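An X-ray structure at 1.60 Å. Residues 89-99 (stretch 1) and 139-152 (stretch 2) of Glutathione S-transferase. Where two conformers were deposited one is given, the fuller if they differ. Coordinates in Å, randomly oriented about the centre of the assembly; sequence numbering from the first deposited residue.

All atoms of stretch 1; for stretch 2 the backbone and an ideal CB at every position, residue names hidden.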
# COMPACT_ATOMS: atom_id res chain seq x y z
N ALA A 89 -5.98 -14.04 -1.93
CA ALA A 89 -4.70 -13.56 -2.40
C ALA A 89 -4.79 -12.83 -3.76
O ALA A 89 -4.05 -11.89 -3.99
CB ALA A 89 -3.71 -14.72 -2.50
N GLU A 90 -5.65 -13.31 -4.66
CA GLU A 90 -5.84 -12.68 -5.97
C GLU A 90 -6.53 -11.32 -5.79
O GLU A 90 -6.14 -10.31 -6.42
CB GLU A 90 -6.65 -13.62 -6.88
CG GLU A 90 -7.01 -13.07 -8.24
CD GLU A 90 -5.84 -12.77 -9.16
OE1 GLU A 90 -4.68 -13.14 -8.84
OE2 GLU A 90 -6.06 -12.13 -10.22
N VAL A 91 -7.52 -11.29 -4.91
CA VAL A 91 -8.16 -10.00 -4.58
C VAL A 91 -7.10 -9.01 -4.08
O VAL A 91 -7.04 -7.83 -4.54
CB VAL A 91 -9.26 -10.15 -3.53
CG1 VAL A 91 -9.77 -8.77 -3.11
CG2 VAL A 91 -10.40 -10.98 -4.07
N ARG A 92 -6.28 -9.44 -3.13
CA ARG A 92 -5.27 -8.56 -2.54
C ARG A 92 -4.18 -8.12 -3.55
O ARG A 92 -3.72 -6.95 -3.53
CB ARG A 92 -4.69 -9.16 -1.26
CG ARG A 92 -5.69 -9.26 -0.15
CD ARG A 92 -5.03 -9.52 1.17
NE ARG A 92 -5.94 -9.67 2.31
CZ ARG A 92 -6.32 -10.83 2.85
NH1 ARG A 92 -5.97 -12.00 2.35
NH2 ARG A 92 -7.06 -10.81 3.92
N ARG A 93 -3.79 -9.04 -4.44
CA ARG A 93 -2.91 -8.72 -5.54
C ARG A 93 -3.46 -7.57 -6.36
O ARG A 93 -2.72 -6.63 -6.67
CB ARG A 93 -2.67 -9.96 -6.47
CG ARG A 93 -1.72 -9.67 -7.62
CD ARG A 93 -1.61 -10.86 -8.59
NE ARG A 93 -2.78 -11.03 -9.45
CZ ARG A 93 -2.98 -10.30 -10.54
NH1 ARG A 93 -2.12 -9.33 -10.87
NH2 ARG A 93 -4.05 -10.52 -11.27
N LEU A 94 -4.72 -7.68 -6.72
CA LEU A 94 -5.34 -6.68 -7.59
C LEU A 94 -5.58 -5.38 -6.83
O LEU A 94 -5.41 -4.28 -7.39
CB LEU A 94 -6.62 -7.23 -8.21
CG LEU A 94 -6.33 -8.19 -9.37
CD1 LEU A 94 -7.59 -8.94 -9.70
CD2 LEU A 94 -5.78 -7.45 -10.58
N VAL A 95 -5.97 -5.47 -5.55
CA VAL A 95 -6.01 -4.25 -4.72
C VAL A 95 -4.68 -3.52 -4.80
O VAL A 95 -4.64 -2.30 -5.00
CB VAL A 95 -6.40 -4.56 -3.25
CG1 VAL A 95 -6.18 -3.37 -2.35
CG2 VAL A 95 -7.86 -4.96 -3.22
N ALA A 96 -3.58 -4.24 -4.59
CA ALA A 96 -2.26 -3.62 -4.70
C ALA A 96 -1.96 -3.10 -6.12
O ALA A 96 -1.34 -2.04 -6.26
CB ALA A 96 -1.17 -4.61 -4.29
N TRP A 97 -2.34 -3.84 -7.14
CA TRP A 97 -2.14 -3.35 -8.51
C TRP A 97 -2.69 -1.91 -8.64
O TRP A 97 -2.03 -1.01 -9.19
CB TRP A 97 -2.85 -4.23 -9.49
CG TRP A 97 -2.70 -3.76 -10.89
CD1 TRP A 97 -3.45 -2.79 -11.50
CD2 TRP A 97 -1.77 -4.24 -11.87
NE1 TRP A 97 -3.02 -2.62 -12.78
CE2 TRP A 97 -2.01 -3.53 -13.04
CE3 TRP A 97 -0.77 -5.22 -11.88
CZ2 TRP A 97 -1.28 -3.73 -14.22
CZ3 TRP A 97 -0.06 -5.42 -13.01
CH2 TRP A 97 -0.32 -4.70 -14.18
N PHE A 98 -3.88 -1.70 -8.14
CA PHE A 98 -4.52 -0.38 -8.30
C PHE A 98 -4.05 0.59 -7.28
O PHE A 98 -3.78 1.75 -7.61
CB PHE A 98 -6.07 -0.52 -8.34
CG PHE A 98 -6.50 -1.12 -9.63
CD1 PHE A 98 -6.60 -0.36 -10.78
CD2 PHE A 98 -6.72 -2.47 -9.70
CE1 PHE A 98 -6.92 -0.98 -12.00
CE2 PHE A 98 -7.00 -3.09 -10.92
CZ PHE A 98 -7.11 -2.32 -12.05
N ASP A 99 -3.92 0.18 -6.00
CA ASP A 99 -3.50 1.17 -4.98
C ASP A 99 -2.00 1.55 -5.04
O ASP A 99 -1.59 2.56 -4.47
CB ASP A 99 -3.87 0.72 -3.56
CG ASP A 99 -5.32 0.96 -3.21
OD1 ASP A 99 -6.02 1.86 -3.81
OD2 ASP A 99 -5.84 0.23 -2.32
N UNK A 139 -2.91 1.27 -20.57
CA UNK A 139 -2.34 -0.04 -20.22
C UNK A 139 -3.19 -0.71 -19.15
O UNK A 139 -3.47 -1.91 -19.21
CB UNK A 139 -0.90 0.10 -19.73
N UNK A 140 -3.63 0.10 -18.19
CA UNK A 140 -4.52 -0.41 -17.14
C UNK A 140 -5.89 -0.83 -17.61
O UNK A 140 -6.43 -1.84 -17.14
CB UNK A 140 -4.69 0.65 -16.05
N UNK A 141 -6.48 -0.01 -18.50
CA UNK A 141 -7.74 -0.39 -19.09
C UNK A 141 -7.65 -1.65 -19.94
O UNK A 141 -8.58 -2.43 -19.91
CB UNK A 141 -8.28 0.77 -19.94
N UNK A 142 -6.54 -1.85 -20.65
CA UNK A 142 -6.36 -3.08 -21.41
C UNK A 142 -6.31 -4.30 -20.48
O UNK A 142 -6.86 -5.38 -20.79
CB UNK A 142 -5.08 -3.00 -22.25
N UNK A 143 -5.67 -4.13 -19.33
CA UNK A 143 -5.59 -5.21 -18.36
C UNK A 143 -6.93 -5.55 -17.75
O UNK A 143 -7.30 -6.69 -17.59
CB UNK A 143 -4.60 -4.84 -17.25
N UNK A 144 -7.69 -4.52 -17.37
CA UNK A 144 -9.04 -4.73 -16.90
C UNK A 144 -9.88 -5.48 -17.93
O UNK A 144 -10.58 -6.43 -17.61
CB UNK A 144 -9.69 -3.39 -16.56
N UNK A 145 -9.77 -5.03 -19.18
CA UNK A 145 -10.53 -5.67 -20.24
C UNK A 145 -10.17 -7.17 -20.36
O UNK A 145 -11.05 -8.00 -20.51
CB UNK A 145 -10.28 -4.95 -21.57
N UNK A 146 -8.89 -7.47 -20.27
CA UNK A 146 -8.40 -8.88 -20.28
C UNK A 146 -8.96 -9.71 -19.14
O UNK A 146 -9.55 -10.81 -19.34
CB UNK A 146 -6.87 -8.91 -20.20
N UNK A 147 -8.91 -9.16 -17.92
CA UNK A 147 -9.45 -9.86 -16.75
C UNK A 147 -10.95 -10.10 -16.89
O UNK A 147 -11.46 -11.20 -16.67
CB UNK A 147 -9.17 -9.06 -15.48
N UNK A 148 -11.72 -9.05 -17.22
CA UNK A 148 -13.18 -9.13 -17.22
C UNK A 148 -13.68 -9.92 -18.44
O UNK A 148 -14.80 -10.38 -18.43
CB UNK A 148 -13.79 -7.73 -17.21
N UNK A 149 -12.84 -10.11 -19.44
CA UNK A 149 -13.24 -10.95 -20.61
C UNK A 149 -13.19 -12.42 -20.20
O UNK A 149 -13.81 -13.28 -20.82
CB UNK A 149 -12.33 -10.70 -21.81
N UNK A 150 -12.48 -12.74 -19.13
CA UNK A 150 -12.43 -14.14 -18.72
C UNK A 150 -12.96 -14.46 -17.36
O UNK A 150 -12.98 -15.60 -16.95
CB UNK A 150 -10.98 -14.63 -18.79
N UNK A 151 -13.37 -13.44 -16.62
CA UNK A 151 -13.92 -13.61 -15.29
C UNK A 151 -15.20 -12.81 -15.15
O UNK A 151 -15.42 -11.88 -15.89
CB UNK A 151 -12.90 -13.19 -14.22
N UNK A 152 -16.01 -13.16 -14.17
CA UNK A 152 -17.25 -12.48 -13.92
C UNK A 152 -16.98 -11.06 -13.41
O UNK A 152 -17.60 -10.10 -13.85
CB UNK A 152 -18.10 -13.27 -12.92

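The two helices run nearly antiparallel, their axes 12.6 Å apart at closest approach, so side chains of some length must bridge the gap.

Position 139 points sideways, with nothing of stretch 1 within 5.5 Å of its ideal CB; any helix-tolerant residue would suit, and Thr139 is deposited.

Position 140 also points sideways, but its ideal CB lies 4.9 Å from both Phe98 CE1 and Trp97 NE1. That indole nitrogen is a donor with no acceptor in its own stretch, so Asn, Gln, Asp, Glu or His could answer it. The residue is His140, at chi1 -67° (m): Trp97 NE1 donates to His140 ND1 at 2.9 Å. The rings meet rim to rim, planes at 68°, with each nitrogen near the plane of the other ring.

Position 141 points away and 142 is out of reach; they are Leu141 and Arg142.

Position 143 points toward stretch 1, its ideal CB 4.6 Å from Trp97 CZ2. Beyond the indole lie Leu94 and then the guanidinium of Arg93, which calls for a long side chain, apolar along its length and with an acceptor at its tip. Tyr fits well; Phe or Met would suit the apolar part, but Gln and Glu are too short to reach the guanidinium. Tyr143, chi1 t, places CD2 over one face of the Trp97 ring, 3.6 Å from Trp97 CZ2, with the ring planes oblique at 40°. Its CE2 lies 4.1 Å from Leu94 CD2, and its OH accepts from Arg93 NH2 at 2.9 Å and Arg93 NH1 at 3.1 Å.

Position 144 points sideways, its ideal CB 5.3 Å from Phe98 CZ. A branched or extended aliphatic would close that distance: Leu, Ile or Met. Ile144 does so with CG1, 3.8 Å from Phe98 CZ at the ring's edge.

Position 147 points toward stretch 1, yet its ideal CB has no neighbour there within 5.5 Å. Leu94 offers an apolar end, so Leu or Met would reach. Leu147 brings CD1 to 3.9 Å from Leu94 CD2.

Positions 145, 146, 148, 149, 150 and 152 are out of reach; they hold Ser145, Trp146, Ile148, Asp149, Arg150 and Arg152.

Position 151, at phi/psi -132/160, has left the helix and points toward stretch 1. The Glu90 carboxylate is distant, so a long cation suits, Arg above all. Arg151, nearly extended, forms a salt bridge: its NH2 donates to Glu90 OE2 at 2.8 Å, its NH1 to the same oxygen at 3.2 Å. Arg93 NH2 also donates to Glu90 OE2, at 2.8 Å, so one carboxylate oxygen joins both arginines.

Stretch 2 (139-152) THLRYISWLIDRRR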
# COMPACT_ATOMS: atom_id res chain seq x y z
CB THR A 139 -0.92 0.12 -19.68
OG1 THR A 139 -0.17 0.98 -20.57
CG2 THR A 139 -0.25 -1.19 -19.54
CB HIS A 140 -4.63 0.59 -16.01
CG HIS A 140 -3.34 0.74 -15.29
ND1 HIS A 140 -2.97 -0.11 -14.27
CD2 HIS A 140 -2.31 1.59 -15.48
CE1 HIS A 140 -1.75 0.21 -13.87
NE2 HIS A 140 -1.31 1.22 -14.60
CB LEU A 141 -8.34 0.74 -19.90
CG LEU A 141 -8.85 1.88 -19.02
CD1 LEU A 141 -8.99 3.15 -19.86
CD2 LEU A 141 -10.16 1.56 -18.30
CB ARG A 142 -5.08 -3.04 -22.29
CG ARG A 142 -5.13 -2.10 -23.46
CD ARG A 142 -4.09 -2.45 -24.55
NE ARG A 142 -2.73 -2.32 -24.04
CZ ARG A 142 -2.06 -1.17 -23.99
NH1 ARG A 142 -2.63 -0.04 -24.41
NH2 ARG A 142 -0.83 -1.15 -23.49
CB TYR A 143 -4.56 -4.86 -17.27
CG TYR A 143 -4.24 -5.96 -16.33
CD1 TYR A 143 -4.03 -7.25 -16.79
CD2 TYR A 143 -4.16 -5.73 -14.97
CE1 TYR A 143 -3.72 -8.28 -15.91
CE2 TYR A 143 -3.84 -6.74 -14.09
CZ TYR A 143 -3.62 -8.01 -14.56
OH TYR A 143 -3.36 -9.05 -13.73
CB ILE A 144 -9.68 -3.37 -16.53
CG1 ILE A 144 -9.00 -2.79 -15.29
CG2 ILE A 144 -11.18 -3.52 -16.35
CD1 ILE A 144 -9.44 -1.39 -14.95
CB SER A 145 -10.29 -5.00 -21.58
OG SER A 145 -10.81 -3.66 -21.59
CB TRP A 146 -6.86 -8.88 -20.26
CG TRP A 146 -6.30 -10.24 -20.36
CD1 TRP A 146 -5.95 -11.06 -19.32
CD2 TRP A 146 -6.09 -11.00 -21.56
NE1 TRP A 146 -5.53 -12.29 -19.82
CE2 TRP A 146 -5.58 -12.26 -21.18
CE3 TRP A 146 -6.27 -10.72 -22.92
CZ2 TRP A 146 -5.28 -13.28 -22.12
CZ3 TRP A 146 -5.94 -11.76 -23.87
CH2 TRP A 146 -5.46 -12.98 -23.44
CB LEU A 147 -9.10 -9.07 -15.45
CG LEU A 147 -7.64 -8.91 -15.12
CD1 LEU A 147 -7.58 -7.94 -13.96
CD2 LEU A 147 -7.05 -10.29 -14.76
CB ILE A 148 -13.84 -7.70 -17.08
CG1 ILE A 148 -15.27 -7.82 -16.52
CG2 ILE A 148 -13.86 -6.94 -18.38
CD1 ILE A 148 -15.24 -8.29 -15.08
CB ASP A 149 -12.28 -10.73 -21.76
CG ASP A 149 -12.79 -11.33 -23.07
OD1 ASP A 149 -14.01 -11.29 -23.31
OD2 ASP A 149 -11.95 -11.80 -23.84
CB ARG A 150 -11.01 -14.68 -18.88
CG ARG A 150 -9.94 -13.97 -18.10
CD ARG A 150 -8.59 -14.73 -18.19
NE ARG A 150 -8.17 -14.94 -19.57
CZ ARG A 150 -7.44 -15.98 -20.02
NH1 ARG A 150 -7.19 -16.05 -21.31
NH2 ARG A 150 -6.98 -16.94 -19.22
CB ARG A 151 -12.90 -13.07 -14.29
CG ARG A 151 -11.57 -13.75 -14.28
CD ARG A 151 -10.58 -12.96 -13.44
NE ARG A 151 -9.29 -13.63 -13.36
CZ ARG A 151 -8.30 -13.28 -12.56
NH1 ARG A 151 -7.16 -13.94 -12.59
NH2 ARG A 151 -8.43 -12.28 -11.70
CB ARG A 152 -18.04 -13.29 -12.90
CG ARG A 152 -19.43 -12.81 -12.65
CD ARG A 152 -20.02 -13.65 -11.52
NE ARG A 152 -21.45 -13.45 -11.36
CZ ARG A 152 -22.31 -13.57 -12.36
NH1 ARG A 152 -21.86 -13.84 -13.57
NH2 ARG A 152 -23.60 -13.39 -12.15
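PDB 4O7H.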